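Local coordinates for protein 3-dehydroshikimate dehydratase (Pseudomonas putida, PDB 5HMQ) that catalyses the metal-dependent dehydration of 3-dehydroshikimate to protocatechuate, a step in the breakdown of quinate and shikimate, at residues L97-S102 / F191-D196; Q148-L153 / L162-D167. One frame throughout, in Å; residues are numbered along the deposited sequence.

Contact 1 of 2, residues L97-S102 / F191-D196; sequences LVLVCS and FVQMAD. With MG (magnesium ion), chain K.
L97 and L99 reach from one barrel strand across the interior to F191 and Q193 of another, and the four side chains meet in two pairs. In the first, the CD2 methyl of L97 rests 3.8 Å from CD1 of F191. The two side chains approach at a slant, so that a single methyl branch touches the ortho corner of the ring. In the second pair, L99 and Q193 come at each other from opposite directions. The CD1 methyl of L99 stops 3.6 Å from NE2 of Q193 and lies close to its CD as well, so an apolar branch backs the amide next to the metal. L99 carries its CG anti to the backbone N (chi1 -175°), which extends the side chain into the barrel toward that amide.

The glutamine is the polar end of the contact. Its chain is stretched out beyond CG (chi2 177°), which carries the amide to the magnesium ion, where OE1 is a ligand at 2.0 Å. E136, D167, E241 and two waters bind the same ion. On the other arm of the amide, NE2 hydrogen-bonds to OE1 of E32 and makes a weak bond of 3.2 Å to the metal-bound water 1. Metal on the oxygen and carboxylate on the nitrogen together fix which way round the amide sits.

The alternation along each strand is that of a TIM barrel: L97, L99, F191 and Q193 point inward, with L97 and F191 nearer the N-terminal ends of their strands than the metal site. Strand 97-101 lies between strands 58-66 and 132-136, while strand 189-194 lies between 162-167 and 238-240; T60 and Q63 of strand 58-66 also touch F191 and Q193, respectively.

Contact 2 of 2, residues Q148-L153 / L162-D167; sequences QQVWNL and LGVILD. With MG (magnesium ion), chain K.
V150 and W151, on successive positions of a helix, both pack on V164 of the strand that follows, and the contact between the two segments is wholly apolar. The CG1 methyl of V150 sits over the fork of V164, 3.8 Å from CG1 and equally 3.8 Å from CG2. V150 has that methyl anti to its own backbone N (chi1 163°), and it is this branch that makes the touch.

The aromatic contact is made at the edge of the indole. CE3 of W151 lies 4.0 Å from CG2 of V164, the methyl standing near the ring plane, with the two side chains crossing at about a right angle. CG2 of V164 is thus shared between the valine and the tryptophan, and W151 runs on to P185 and K188.

D167, at the C-terminal end of the strand and well away from the valines, binds the magnesium ion through OD2 at 2.1 Å, and the same oxygen accepts a hydrogen bond from NH1 of R212. D167 is also the N-cap residue of helix 168-172, and its other oxygen, OD1, makes weak hydrogen bonds to the backbone N of F169 and of H170. With both oxygens engaged, the carboxylate is held in its rotation beside the ion.

Strand 132-136, helix 147-157 and strand 162-167 form one beta-alpha-beta unit of the TIM barrel, and V164 faces outward to the helix. V150 also touches Y135 of the first strand, while V154, one helical turn on from V150, packs on V164 too.

Overall arrangement
Both contacts belong to the N-terminal TIM barrel, with centres 10 Å apart. Along the chain the order is 97-102, then 148-153 and 162-167, then 191-196, so both segments of contact 2 fall between those of contact 1. Strands 162-167 and 189-194 are parallel neighbours, probably joined by backbone hydrogen bonds from Q193 N to L166 O (2.7 Å) and from L166 N to F191 O (2.9 Å). Contact 1 spans the barrel's interior, whereas contact 2 joins its wall to helix 147-157 on its outside. They converge on the catalytic magnesium ion, which takes one ligand from each, Q193 and D167, and also binds two waters.

Contact 1 of 2, residues L97-S102 / F191-D196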
# COMPACT_ATOMS: atom_id res chain seq x y z
N LEU C 97 -32.80 -1.10 -9.75
CA LEU C 97 -32.81 -0.62 -8.37
C LEU C 97 -31.81 0.51 -8.21
O LEU C 97 -30.66 0.39 -8.64
CB LEU C 97 -32.50 -1.75 -7.38
CG LEU C 97 -32.50 -1.37 -5.90
CD1 LEU C 97 -33.87 -0.86 -5.46
CD2 LEU C 97 -32.08 -2.56 -5.05
N VAL C 98 -32.25 1.60 -7.59
CA VAL C 98 -31.40 2.75 -7.31
C VAL C 98 -31.47 3.06 -5.82
O VAL C 98 -32.55 2.99 -5.22
CB VAL C 98 -31.80 3.99 -8.15
CG1 VAL C 98 -33.28 4.30 -7.98
CG2 VAL C 98 -30.93 5.20 -7.80
N LEU C 99 -30.32 3.37 -5.23
CA LEU C 99 -30.24 3.72 -3.82
C LEU C 99 -30.44 5.21 -3.65
O LEU C 99 -29.75 6.02 -4.29
CB LEU C 99 -28.90 3.28 -3.23
CG LEU C 99 -28.63 3.45 -1.72
CD1 LEU C 99 -27.64 2.40 -1.26
CD2 LEU C 99 -28.13 4.84 -1.37
N VAL C 100 -31.38 5.58 -2.79
CA VAL C 100 -31.62 6.97 -2.42
C VAL C 100 -31.20 7.11 -0.96
O VAL C 100 -31.79 6.50 -0.07
CB VAL C 100 -33.09 7.38 -2.61
CG1 VAL C 100 -33.35 8.75 -2.01
CG2 VAL C 100 -33.46 7.36 -4.09
N CYS C 101 -30.16 7.90 -0.72
CA CYS C 101 -29.68 8.12 0.64
C CYS C 101 -30.32 9.38 1.22
O CYS C 101 -30.58 10.35 0.51
CB CYS C 101 -28.15 8.22 0.69
SG CYS C 101 -27.41 9.31 -0.55
N SER C 102 -30.59 9.34 2.52
CA SER C 102 -31.39 10.37 3.16
C SER C 102 -30.74 11.74 3.00
O SER C 102 -29.52 11.88 2.89
CB SER C 102 -31.59 10.04 4.64
OG SER C 102 -30.35 9.86 5.30
N PHE C 191 -32.21 -4.23 -0.27
CA PHE C 191 -30.77 -4.35 -0.45
C PHE C 191 -30.08 -4.26 0.90
O PHE C 191 -30.54 -3.54 1.80
CB PHE C 191 -30.24 -3.25 -1.39
CG PHE C 191 -29.03 -3.66 -2.18
CD1 PHE C 191 -29.18 -4.36 -3.37
CD2 PHE C 191 -27.76 -3.35 -1.74
CE1 PHE C 191 -28.08 -4.74 -4.11
CE2 PHE C 191 -26.65 -3.73 -2.48
CZ PHE C 191 -26.81 -4.43 -3.66
N VAL C 192 -28.97 -4.98 1.04
CA VAL C 192 -28.20 -5.01 2.28
C VAL C 192 -26.74 -4.76 1.93
O VAL C 192 -26.16 -5.49 1.12
CB VAL C 192 -28.35 -6.34 3.03
CG1 VAL C 192 -27.40 -6.39 4.22
CG2 VAL C 192 -29.79 -6.54 3.48
N GLN C 193 -26.15 -3.73 2.53
CA GLN C 193 -24.74 -3.40 2.38
C GLN C 193 -24.03 -3.72 3.69
O GLN C 193 -24.37 -3.17 4.73
CB GLN C 193 -24.54 -1.93 2.02
CG GLN C 193 -25.15 -1.50 0.70
CD GLN C 193 -24.97 -0.02 0.46
OE1 GLN C 193 -25.00 0.77 1.40
NE2 GLN C 193 -24.77 0.36 -0.80
N MSE C 194 -23.04 -4.61 3.62
CA MSE C 194 -22.22 -4.89 4.79
C MSE C 194 -20.95 -4.05 4.75
O MSE C 194 -20.28 -3.98 3.73
CB MSE C 194 -21.86 -6.38 4.87
CG MSE C 194 -23.06 -7.31 4.86
SE MSE C 194 -24.35 -6.98 6.29
CE MSE C 194 -23.22 -7.30 7.84
N ALA C 195 -20.63 -3.41 5.88
CA ALA C 195 -19.40 -2.63 6.00
C ALA C 195 -18.95 -2.68 7.44
O ALA C 195 -19.69 -2.25 8.34
CB ALA C 195 -19.61 -1.19 5.54
N ASP C 196 -17.74 -3.17 7.67
CA ASP C 196 -17.16 -3.22 9.01
C ASP C 196 -16.27 -2.01 9.24
O ASP C 196 -15.92 -1.28 8.31
CB ASP C 196 -16.38 -4.53 9.19
CG ASP C 196 -16.27 -4.95 10.65
OD1 ASP C 196 -16.70 -4.17 11.52
OD2 ASP C 196 -15.76 -6.05 10.91
MG MG K . -24.38 2.56 2.17
O HOH W 1 -24.78 3.34 0.34
O HOH W 2 -23.67 4.34 2.65

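Contact 2 of 2, residues Q148-L153 / L162-D167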
# COMPACT_ATOMS: atom_id res chain seq x y z
N GLN C 148 -34.92 2.61 11.50
CA GLN C 148 -36.28 2.67 12.03
C GLN C 148 -37.08 3.80 11.38
O GLN C 148 -38.24 3.60 11.01
CB GLN C 148 -36.25 2.85 13.55
CG GLN C 148 -35.63 1.68 14.30
CD GLN C 148 -34.13 1.84 14.48
OE1 GLN C 148 -33.46 2.50 13.69
NE2 GLN C 148 -33.60 1.23 15.54
N GLN C 149 -36.47 4.98 11.23
CA GLN C 149 -37.14 6.08 10.56
C GLN C 149 -37.38 5.77 9.09
O GLN C 149 -38.42 6.14 8.53
CB GLN C 149 -36.33 7.37 10.70
CG GLN C 149 -36.22 7.89 12.12
CD GLN C 149 -35.15 8.94 12.27
OE1 GLN C 149 -33.96 8.65 12.17
NE2 GLN C 149 -35.56 10.18 12.51
N VAL C 150 -36.43 5.09 8.45
CA VAL C 150 -36.60 4.70 7.05
C VAL C 150 -37.82 3.81 6.89
O VAL C 150 -38.69 4.05 6.04
CB VAL C 150 -35.33 4.01 6.52
CG1 VAL C 150 -35.64 3.24 5.24
CG2 VAL C 150 -34.25 5.04 6.27
N TRP C 151 -37.91 2.77 7.72
CA TRP C 151 -39.05 1.86 7.63
C TRP C 151 -40.35 2.57 7.97
O TRP C 151 -41.40 2.29 7.37
CB TRP C 151 -38.84 0.65 8.55
CG TRP C 151 -40.07 -0.20 8.70
CD1 TRP C 151 -40.67 -0.57 9.87
CD2 TRP C 151 -40.84 -0.78 7.65
NE1 TRP C 151 -41.77 -1.34 9.61
CE2 TRP C 151 -41.90 -1.49 8.25
CE3 TRP C 151 -40.75 -0.78 6.25
CZ2 TRP C 151 -42.86 -2.19 7.51
CZ3 TRP C 151 -41.70 -1.47 5.52
CH2 TRP C 151 -42.74 -2.16 6.15
N ASN C 152 -40.31 3.50 8.92
CA ASN C 152 -41.50 4.28 9.25
C ASN C 152 -42.04 5.00 8.02
O ASN C 152 -43.24 4.97 7.73
CB ASN C 152 -41.19 5.29 10.35
CG ASN C 152 -42.42 6.05 10.83
OD1 ASN C 152 -43.54 5.75 10.43
ND2 ASN C 152 -42.21 7.07 11.65
N LEU C 153 -41.15 5.66 7.27
CA LEU C 153 -41.58 6.41 6.09
C LEU C 153 -41.94 5.47 4.94
O LEU C 153 -42.93 5.70 4.23
CB LEU C 153 -40.49 7.39 5.66
CG LEU C 153 -40.10 8.45 6.69
CD1 LEU C 153 -38.93 9.29 6.19
CD2 LEU C 153 -41.30 9.33 7.02
N LEU C 162 -41.06 0.94 -3.64
CA LEU C 162 -40.25 1.69 -2.68
C LEU C 162 -39.94 0.79 -1.50
O LEU C 162 -40.86 0.29 -0.83
CB LEU C 162 -40.97 2.95 -2.23
CG LEU C 162 -40.38 3.65 -1.00
CD1 LEU C 162 -39.01 4.23 -1.32
CD2 LEU C 162 -41.31 4.73 -0.49
N GLY C 163 -38.66 0.58 -1.23
CA GLY C 163 -38.24 -0.33 -0.18
C GLY C 163 -37.14 0.21 0.70
O GLY C 163 -36.74 1.37 0.58
N VAL C 164 -36.65 -0.63 1.61
CA VAL C 164 -35.62 -0.25 2.57
C VAL C 164 -34.28 -0.82 2.12
O VAL C 164 -34.20 -1.96 1.66
CB VAL C 164 -35.99 -0.75 3.98
CG1 VAL C 164 -34.87 -0.45 4.97
CG2 VAL C 164 -37.29 -0.12 4.44
N ILE C 165 -33.23 -0.01 2.24
CA ILE C 165 -31.86 -0.47 2.06
C ILE C 165 -31.15 -0.34 3.40
O ILE C 165 -31.20 0.72 4.03
CB ILE C 165 -31.12 0.32 0.96
CG1 ILE C 165 -31.65 -0.08 -0.42
CG2 ILE C 165 -29.61 0.09 1.05
CD1 ILE C 165 -30.82 0.44 -1.58
N LEU C 166 -30.49 -1.42 3.83
CA LEU C 166 -29.82 -1.47 5.12
C LEU C 166 -28.31 -1.45 4.92
O LEU C 166 -27.78 -2.14 4.05
CB LEU C 166 -30.23 -2.72 5.91
CG LEU C 166 -31.71 -2.85 6.27
CD1 LEU C 166 -32.00 -4.22 6.86
CD2 LEU C 166 -32.12 -1.75 7.23
N ASP C 167 -27.63 -0.67 5.76
CA ASP C 167 -26.18 -0.49 5.70
C ASP C 167 -25.64 -0.70 7.11
O ASP C 167 -25.96 0.09 8.01
CB ASP C 167 -25.82 0.90 5.17
CG ASP C 167 -24.32 1.13 5.04
OD1 ASP C 167 -23.57 0.84 6.00
OD2 ASP C 167 -23.89 1.61 3.97
MG MG K . -24.38 2.56 2.17
O HOH W 1 -24.78 3.34 0.34
O HOH W 2 -23.67 4.34 2.65